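Uncharacterized protein (Bacteroides ovatus, PDB 4DQA) is of unknown function but probably binds carbohydrate, joining a DUF1735-type N-terminal domain to a concanavalin A-like lectin/glucanase domain. Local coordinates at residues 212-226 against 237-251. Sequence-based numbering, arbitrary orientation. Where two conformers were deposited one is given.
Sequences YRVTKPLLTNRWYHV and TGIYVNGEKWAGSDW
Val226 and Val241 face each other as an antiparallel, non-hydrogen-bonded pair where strand 223-226 runs beside strand 237-241, their axes 5.4 Å apart at closest approach and their N-to-C directions 155° apart, that is, nearly antiparallel. Beyond this pair a type I' turn from Val241 to Glu244 reverses the chain into strand 244-250, while the 212-218 end of the other segment passes across the hairpin so formed. Asn242, the second residue of that turn, grips His225 twice: Asn242 N donates to His225 O (2.8 Å). Asn242 OD1 accepts from His225 N (2.9 Å), nearly head-on to the carboxamide C=O. ND2 of the same amide reaches a water that also joins Arg222 NE to Trp223 O.

A classic bulge sets Trp246 and Ala247 both opposite Ile239. The Trp246 indole is sandwiched, with Val241 CB against one face and Lys216 over the other. Bends at chi3 and chi4 (-76° and -84°) fold the lysine back across the indole, so that CE lies 3.5 Å from the centroid of the six-membered ring and NZ makes a cation-pi contact over the five-membered one. NZ and Trp246 O share a second water, which Thr215 N also binds. Val214 CG1 touches both Trp246 CB and Ile239 CG2, 3.8 Å from the latter.

Farther along, the Tyr212 ring takes Ser249 CB over one face and meets Trp251 CZ2 at its edge, 3.5 Å from Tyr212 CE1. Its hydroxyl donates to Thr237 OG1 (2.7 Å), which in turn is hydrogen-bonded to Thr229 O.

Within the concanavalin A-like domain, segment 212-226 is thus held to the hairpin by the Tyr212 hydroxyl at one end and by the backbone N and side-chain OD1 of Asn242 near the other, with an aliphatic and aromatic seam between them; the pi face of the partly exposed indole probably stabilises the Lys216 ammonium laid over it.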
loop_
_atom_site.group_PDB
_atom_site.type_symbol
_atom_site.label_atom_id
_atom_site.label_comp_id
_atom_site.label_asym_id
_atom_site.label_seq_id
_atom_site.Cartn_x
_atom_site.Cartn_y
_atom_site.Cartn_z
ATOM N N TYR A 212 5.219 -20.526 -18.780
ATOM C CA TYR A 212 5.597 -21.358 -17.654
ATOM C C TYR A 212 4.554 -21.210 -16.570
ATOM O O TYR A 212 3.694 -20.337 -16.644
ATOM C CB TYR A 212 6.997 -21.015 -17.128
ATOM C CG TYR A 212 7.152 -19.653 -16.473
ATOM C CD1 TYR A 212 7.339 -18.510 -17.238
ATOM C CD2 TYR A 212 7.160 -19.525 -15.092
ATOM C CE1 TYR A 212 7.506 -17.261 -16.638
ATOM C CE2 TYR A 212 7.325 -18.272 -14.476
ATOM C CZ TYR A 212 7.489 -17.151 -15.258
ATOM O OH TYR A 212 7.676 -15.918 -14.648
ATOM N N ARG A 213 4.618 -22.075 -15.573
ATOM C CA ARG A 213 3.589 -22.142 -14.550
ATOM C C ARG A 213 4.135 -22.480 -13.176
ATOM O O ARG A 213 5.285 -22.930 -13.027
ATOM C CB ARG A 213 2.533 -23.175 -14.952
ATOM C CG ARG A 213 3.065 -24.599 -15.020
ATOM C CD ARG A 213 1.896 -25.549 -15.239
ATOM N NE ARG A 213 2.241 -26.945 -15.479
ATOM C CZ ARG A 213 2.594 -27.801 -14.525
ATOM N NH1 ARG A 213 2.724 -27.371 -13.259
ATOM N NH2 ARG A 213 2.859 -29.074 -14.846
ATOM N N VAL A 214 3.317 -22.239 -12.161
ATOM C CA VAL A 214 3.661 -22.598 -10.796
ATOM C C VAL A 214 3.461 -24.096 -10.514
ATOM O O VAL A 214 3.088 -24.857 -11.413
ATOM C CB VAL A 214 2.873 -21.763 -9.786
ATOM C CG1 VAL A 214 3.157 -20.278 -10.037
ATOM C CG2 VAL A 214 1.366 -22.058 -9.887
ATOM N N THR A 215 3.720 -24.510 -9.274
ATOM C CA THR A 215 3.696 -25.923 -8.928
ATOM C C THR A 215 2.771 -26.273 -7.740
ATOM O O THR A 215 2.808 -27.383 -7.230
ATOM C CB THR A 215 5.143 -26.433 -8.691
ATOM O OG1 THR A 215 5.763 -25.633 -7.703
ATOM C CG2 THR A 215 5.966 -26.320 -9.969
ATOM N N LYS A 216 1.916 -25.321 -7.345
ATOM C CA LYS A 216 0.926 -25.511 -6.288
ATOM C C LYS A 216 -0.370 -24.821 -6.733
ATOM O O LYS A 216 -0.279 -23.818 -7.398
ATOM C CB LYS A 216 1.406 -24.833 -5.005
ATOM C CG LYS A 216 2.763 -25.302 -4.516
ATOM C CD LYS A 216 3.142 -24.586 -3.230
ATOM C CE LYS A 216 3.587 -23.163 -3.495
ATOM N NZ LYS A 216 5.023 -23.067 -3.883
ATOM N N PRO A 217 -1.547 -25.348 -6.314
ATOM C CA PRO A 217 -2.811 -24.686 -6.676
ATOM C C PRO A 217 -3.172 -23.499 -5.787
ATOM O O PRO A 217 -2.698 -23.390 -4.649
ATOM C CB PRO A 217 -3.848 -25.799 -6.502
ATOM C CG PRO A 217 -3.272 -26.662 -5.394
ATOM C CD PRO A 217 -1.787 -26.627 -5.605
ATOM N N LEU A 218 -4.007 -22.613 -6.319
ATOM C CA LEU A 218 -4.689 -21.616 -5.517
ATOM C C LEU A 218 -6.016 -22.174 -5.040
ATOM O O LEU A 218 -6.657 -22.981 -5.729
ATOM C CB LEU A 218 -4.967 -20.340 -6.322
ATOM C CG LEU A 218 -3.759 -19.623 -6.869
ATOM C CD1 LEU A 218 -4.212 -18.375 -7.601
ATOM C CD2 LEU A 218 -2.797 -19.262 -5.732
ATOM N N LEU A 219 -6.416 -21.761 -3.845
ATOM C CA LEU A 219 -7.747 -22.020 -3.319
ATOM C C LEU A 219 -8.749 -20.979 -3.797
ATOM O O LEU A 219 -8.383 -19.873 -4.196
ATOM C CB LEU A 219 -7.713 -21.978 -1.783
ATOM C CG LEU A 219 -6.967 -23.076 -1.038
ATOM C CD1 LEU A 219 -6.705 -22.604 0.399
ATOM C CD2 LEU A 219 -7.765 -24.328 -1.005
ATOM N N THR A 220 -10.023 -21.351 -3.728
ATOM C CA THR A 220 -11.113 -20.398 -3.878
ATOM C C THR A 220 -11.365 -19.688 -2.543
ATOM O O THR A 220 -10.933 -20.140 -1.472
ATOM C CB THR A 220 -12.441 -21.073 -4.280
ATOM O OG1 THR A 220 -12.878 -21.961 -3.229
ATOM C CG2 THR A 220 -12.302 -21.850 -5.574
ATOM N N ASN A 221 -12.063 -18.554 -2.623
ATOM C CA ASN A 221 -12.540 -17.846 -1.439
ATOM C C ASN A 221 -11.389 -17.455 -0.516
ATOM O O ASN A 221 -11.505 -17.544 0.710
ATOM C CB ASN A 221 -13.572 -18.691 -0.674
ATOM C CG ASN A 221 -14.324 -17.890 0.385
ATOM O OD1 ASN A 221 -14.575 -16.693 0.224
ATOM N ND2 ASN A 221 -14.678 -18.547 1.473
ATOM N N ARG A 222 -10.278 -17.036 -1.128
ATOM C CA ARG A 222 -9.084 -16.610 -0.403
ATOM C C ARG A 222 -8.437 -15.492 -1.209
ATOM O O ARG A 222 -8.264 -15.616 -2.429
ATOM C CB ARG A 222 -8.126 -17.793 -0.253
ATOM C CG ARG A 222 -6.837 -17.436 0.385
ATOM C CD ARG A 222 -6.127 -18.637 0.871
ATOM N NE ARG A 222 -4.772 -18.266 1.244
ATOM C CZ ARG A 222 -3.885 -19.104 1.749
ATOM N NH1 ARG A 222 -4.222 -20.373 1.970
ATOM N NH2 ARG A 222 -2.668 -18.665 2.032
ATOM N N TRP A 223 -8.063 -14.402 -0.542
ATOM C CA TRP A 223 -7.288 -13.363 -1.212
ATOM C C TRP A 223 -5.832 -13.783 -1.381
ATOM O O TRP A 223 -5.210 -14.269 -0.446
ATOM C CB TRP A 223 -7.342 -12.048 -0.445
ATOM C CG TRP A 223 -8.651 -11.353 -0.595
ATOM C CD1 TRP A 223 -9.683 -11.318 0.307
ATOM C CD2 TRP A 223 -9.091 -10.632 -1.746
ATOM N NE1 TRP A 223 -10.733 -10.609 -0.229
ATOM C CE2 TRP A 223 -10.398 -10.197 -1.490
ATOM C CE3 TRP A 223 -8.500 -10.306 -2.971
ATOM C CZ2 TRP A 223 -11.119 -9.440 -2.424
ATOM C CZ3 TRP A 223 -9.213 -9.560 -3.884
ATOM C CH2 TRP A 223 -10.522 -9.147 -3.612
ATOM N N TYR A 224 -5.320 -13.547 -2.589
ATOM C CA TYR A 224 -3.910 -13.693 -2.913
ATOM C C TYR A 224 -3.413 -12.454 -3.618
ATOM O O TYR A 224 -4.129 -11.880 -4.456
ATOM C CB TYR A 224 -3.692 -14.848 -3.878
ATOM C CG TYR A 224 -3.970 -16.233 -3.363
ATOM C CD1 TYR A 224 -3.014 -16.931 -2.674
ATOM C CD2 TYR A 224 -5.192 -16.849 -3.597
ATOM C CE1 TYR A 224 -3.262 -18.214 -2.223
ATOM C CE2 TYR A 224 -5.456 -18.108 -3.164
ATOM C CZ TYR A 224 -4.496 -18.801 -2.479
ATOM O OH TYR A 224 -4.767 -20.099 -2.068
ATOM N N HIS A 225 -2.179 -12.059 -3.340
ATOM C CA HIS A 225 -1.515 -11.111 -4.217
ATOM C C HIS A 225 -0.737 -11.891 -5.259
ATOM O O HIS A 225 0.029 -12.805 -4.896
ATOM C CB HIS A 225 -0.573 -10.201 -3.443
ATOM C CG HIS A 225 -0.010 -9.108 -4.283
ATOM N ND1 HIS A 225 1.269 -9.143 -4.804
ATOM C CD2 HIS A 225 -0.561 -7.943 -4.711
ATOM C CE1 HIS A 225 1.472 -8.054 -5.524
ATOM N NE2 HIS A 225 0.380 -7.309 -5.481
ATOM N N VAL A 226 -0.936 -11.569 -6.524
ATOM C CA VAL A 226 -0.259 -12.273 -7.603
ATOM C C VAL A 226 0.476 -11.273 -8.473
ATOM O O VAL A 226 0.009 -10.164 -8.697
ATOM C CB VAL A 226 -1.204 -13.136 -8.448
ATOM C CG1 VAL A 226 -1.937 -14.178 -7.563
ATOM C CG2 VAL A 226 -2.197 -12.306 -9.226
ATOM N N THR A 237 12.343 -13.820 -15.421
ATOM C CA THR A 237 10.917 -13.605 -15.186
ATOM C C THR A 237 10.491 -14.430 -13.991
ATOM O O THR A 237 11.035 -15.506 -13.721
ATOM C CB THR A 237 10.065 -13.923 -16.449
ATOM O OG1 THR A 237 8.659 -13.912 -16.135
ATOM C CG2 THR A 237 10.407 -15.280 -17.018
ATOM N N GLY A 238 9.531 -13.899 -13.233
ATOM C CA GLY A 238 9.020 -14.595 -12.074
ATOM C C GLY A 238 7.517 -14.433 -11.909
ATOM O O GLY A 238 6.935 -13.420 -12.325
ATOM N N ILE A 239 6.898 -15.442 -11.304
ATOM C CA ILE A 239 5.530 -15.342 -10.828
ATOM C C ILE A 239 5.598 -15.404 -9.310
ATOM O O ILE A 239 6.214 -16.309 -8.732
ATOM C CB ILE A 239 4.674 -16.517 -11.331
ATOM C CG1 ILE A 239 4.495 -16.423 -12.840
ATOM C CG2 ILE A 239 3.310 -16.523 -10.637
ATOM C CD1 ILE A 239 3.819 -17.615 -13.471
ATOM N N TYR A 240 4.961 -14.426 -8.666
ATOM C CA TYR A 240 5.010 -14.256 -7.236
ATOM C C TYR A 240 3.609 -14.331 -6.646
ATOM O O TYR A 240 2.667 -13.770 -7.200
ATOM C CB TYR A 240 5.607 -12.873 -6.893
ATOM C CG TYR A 240 7.027 -12.655 -7.351
ATOM C CD1 TYR A 240 7.301 -12.280 -8.651
ATOM C CD2 TYR A 240 8.081 -12.797 -6.472
ATOM C CE1 TYR A 240 8.597 -12.078 -9.085
ATOM C CE2 TYR A 240 9.389 -12.594 -6.902
ATOM C CZ TYR A 240 9.623 -12.223 -8.207
ATOM O OH TYR A 240 10.916 -12.001 -8.657
ATOM N N VAL A 241 3.480 -15.037 -5.528
ATOM C CA VAL A 241 2.222 -15.152 -4.816
ATOM C C VAL A 241 2.500 -14.718 -3.383
ATOM O O VAL A 241 3.350 -15.290 -2.716
ATOM C CB VAL A 241 1.679 -16.561 -4.856
ATOM C CG1 VAL A 241 0.398 -16.667 -4.052
ATOM C CG2 VAL A 241 1.430 -16.995 -6.301
ATOM N N ASN A 242 1.775 -13.705 -2.929
ATOM C CA ASN A 242 1.930 -13.154 -1.573
ATOM C C ASN A 242 3.372 -12.786 -1.310
ATOM O O ASN A 242 3.902 -12.996 -0.221
ATOM C CB ASN A 242 1.410 -14.124 -0.526
ATOM C CG ASN A 242 -0.074 -14.345 -0.642
ATOM O OD1 ASN A 242 -0.789 -13.559 -1.315
ATOM N ND2 ASN A 242 -0.563 -15.394 -0.020
ATOM N N GLY A 243 3.996 -12.252 -2.342
ATOM C CA GLY A 243 5.376 -11.783 -2.239
ATOM C C GLY A 243 6.452 -12.859 -2.339
ATOM O O GLY A 243 7.640 -12.529 -2.315
ATOM N N GLU A 244 6.054 -14.131 -2.428
ATOM C CA GLU A 244 6.996 -15.240 -2.558
ATOM C C GLU A 244 7.102 -15.691 -4.015
ATOM O O GLU A 244 6.099 -15.856 -4.699
ATOM C CB GLU A 244 6.564 -16.444 -1.712
ATOM C CG GLU A 244 6.443 -16.206 -0.205
ATOM C CD GLU A 244 5.944 -17.444 0.528
ATOM O OE1 GLU A 244 6.602 -18.506 0.431
ATOM O OE2 GLU A 244 4.887 -17.369 1.193
ATOM N N LYS A 245 8.321 -15.922 -4.494
ATOM C CA LYS A 245 8.488 -16.370 -5.873
ATOM C C LYS A 245 8.076 -17.830 -5.965
ATOM O O LYS A 245 8.671 -18.687 -5.307
ATOM C CB LYS A 245 9.940 -16.190 -6.340
ATOM C CG LYS A 245 10.154 -16.474 -7.827
ATOM C CD LYS A 245 11.539 -16.001 -8.308
ATOM C CE LYS A 245 11.723 -16.274 -9.794
ATOM N NZ LYS A 245 13.071 -15.874 -10.299
ATOM N N TRP A 246 7.035 -18.116 -6.756
ATOM C CA TRP A 246 6.503 -19.478 -6.902
ATOM C C TRP A 246 7.006 -20.173 -8.153
ATOM O O TRP A 246 6.911 -21.398 -8.284
ATOM C CB TRP A 246 4.978 -19.447 -6.958
ATOM C CG TRP A 246 4.295 -19.455 -5.621
ATOM C CD1 TRP A 246 4.784 -18.975 -4.457
ATOM C CD2 TRP A 246 2.982 -19.971 -5.326
ATOM N NE1 TRP A 246 3.875 -19.157 -3.442
ATOM C CE2 TRP A 246 2.766 -19.783 -3.946
ATOM C CE3 TRP A 246 1.980 -20.592 -6.088
ATOM C CZ2 TRP A 246 1.591 -20.171 -3.308
ATOM C CZ3 TRP A 246 0.804 -20.976 -5.448
ATOM C CH2 TRP A 246 0.626 -20.771 -4.070
ATOM N N ALA A 247 7.509 -19.392 -9.095
ATOM C CA ALA A 247 8.054 -19.952 -10.317
ATOM C C ALA A 247 8.871 -18.912 -11.040
ATOM O O ALA A 247 8.681 -17.700 -10.875
ATOM C CB ALA A 247 6.964 -20.465 -11.202
ATOM N N GLY A 248 9.816 -19.383 -11.835
ATOM C CA GLY A 248 10.597 -18.487 -12.642
ATOM C C GLY A 248 11.014 -19.112 -13.949
ATOM O O GLY A 248 10.943 -20.337 -14.130
ATOM N N SER A 249 11.437 -18.253 -14.861
ATOM C CA SER A 249 12.043 -18.701 -16.103
ATOM C C SER A 249 13.008 -17.645 -16.630
ATOM O O SER A 249 13.286 -16.625 -15.953
ATOM C CB SER A 249 10.953 -19.020 -17.130
ATOM O OG SER A 249 11.484 -19.845 -18.156
ATOM N N ASP A 250 13.566 -17.914 -17.805
ATOM C CA ASP A 250 14.511 -17.018 -18.438
ATOM C C ASP A 250 14.085 -16.898 -19.874
ATOM O O ASP A 250 13.910 -17.902 -20.567
ATOM C CB ASP A 250 15.951 -17.553 -18.350
ATOM C CG ASP A 250 16.462 -17.610 -16.921
ATOM O OD1 ASP A 250 16.263 -18.650 -16.263
ATOM O OD2 ASP A 250 17.034 -16.600 -16.447
ATOM N N TRP A 251 13.901 -15.667 -20.315
ATOM C CA TRP A 251 13.473 -15.389 -21.671
ATOM C C TRP A 251 14.494 -14.506 -22.327
ATOM O O TRP A 251 15.243 -13.773 -21.652
ATOM C CB TRP A 251 12.152 -14.635 -21.674
ATOM C CG TRP A 251 10.982 -15.399 -21.194
ATOM C CD1 TRP A 251 10.842 -16.752 -21.151
ATOM C CD2 TRP A 251 9.762 -14.849 -20.690
ATOM N NE1 TRP A 251 9.609 -17.081 -20.650
ATOM C CE2 TRP A 251 8.926 -15.931 -20.352
ATOM C CE3 TRP A 251 9.301 -13.546 -20.475
ATOM C CZ2 TRP A 251 7.647 -15.760 -19.835
ATOM C CZ3 TRP A 251 8.032 -13.372 -19.954
ATOM C CH2 TRP A 251 7.221 -14.479 -19.631
HETATM O O HOH W 1 5.052 -22.967 -7.164
HETATM O O HOH W 2 -3.455 -15.913 0.642
HETATM O O HOH W 3 2.994 -11.449 -4.988
#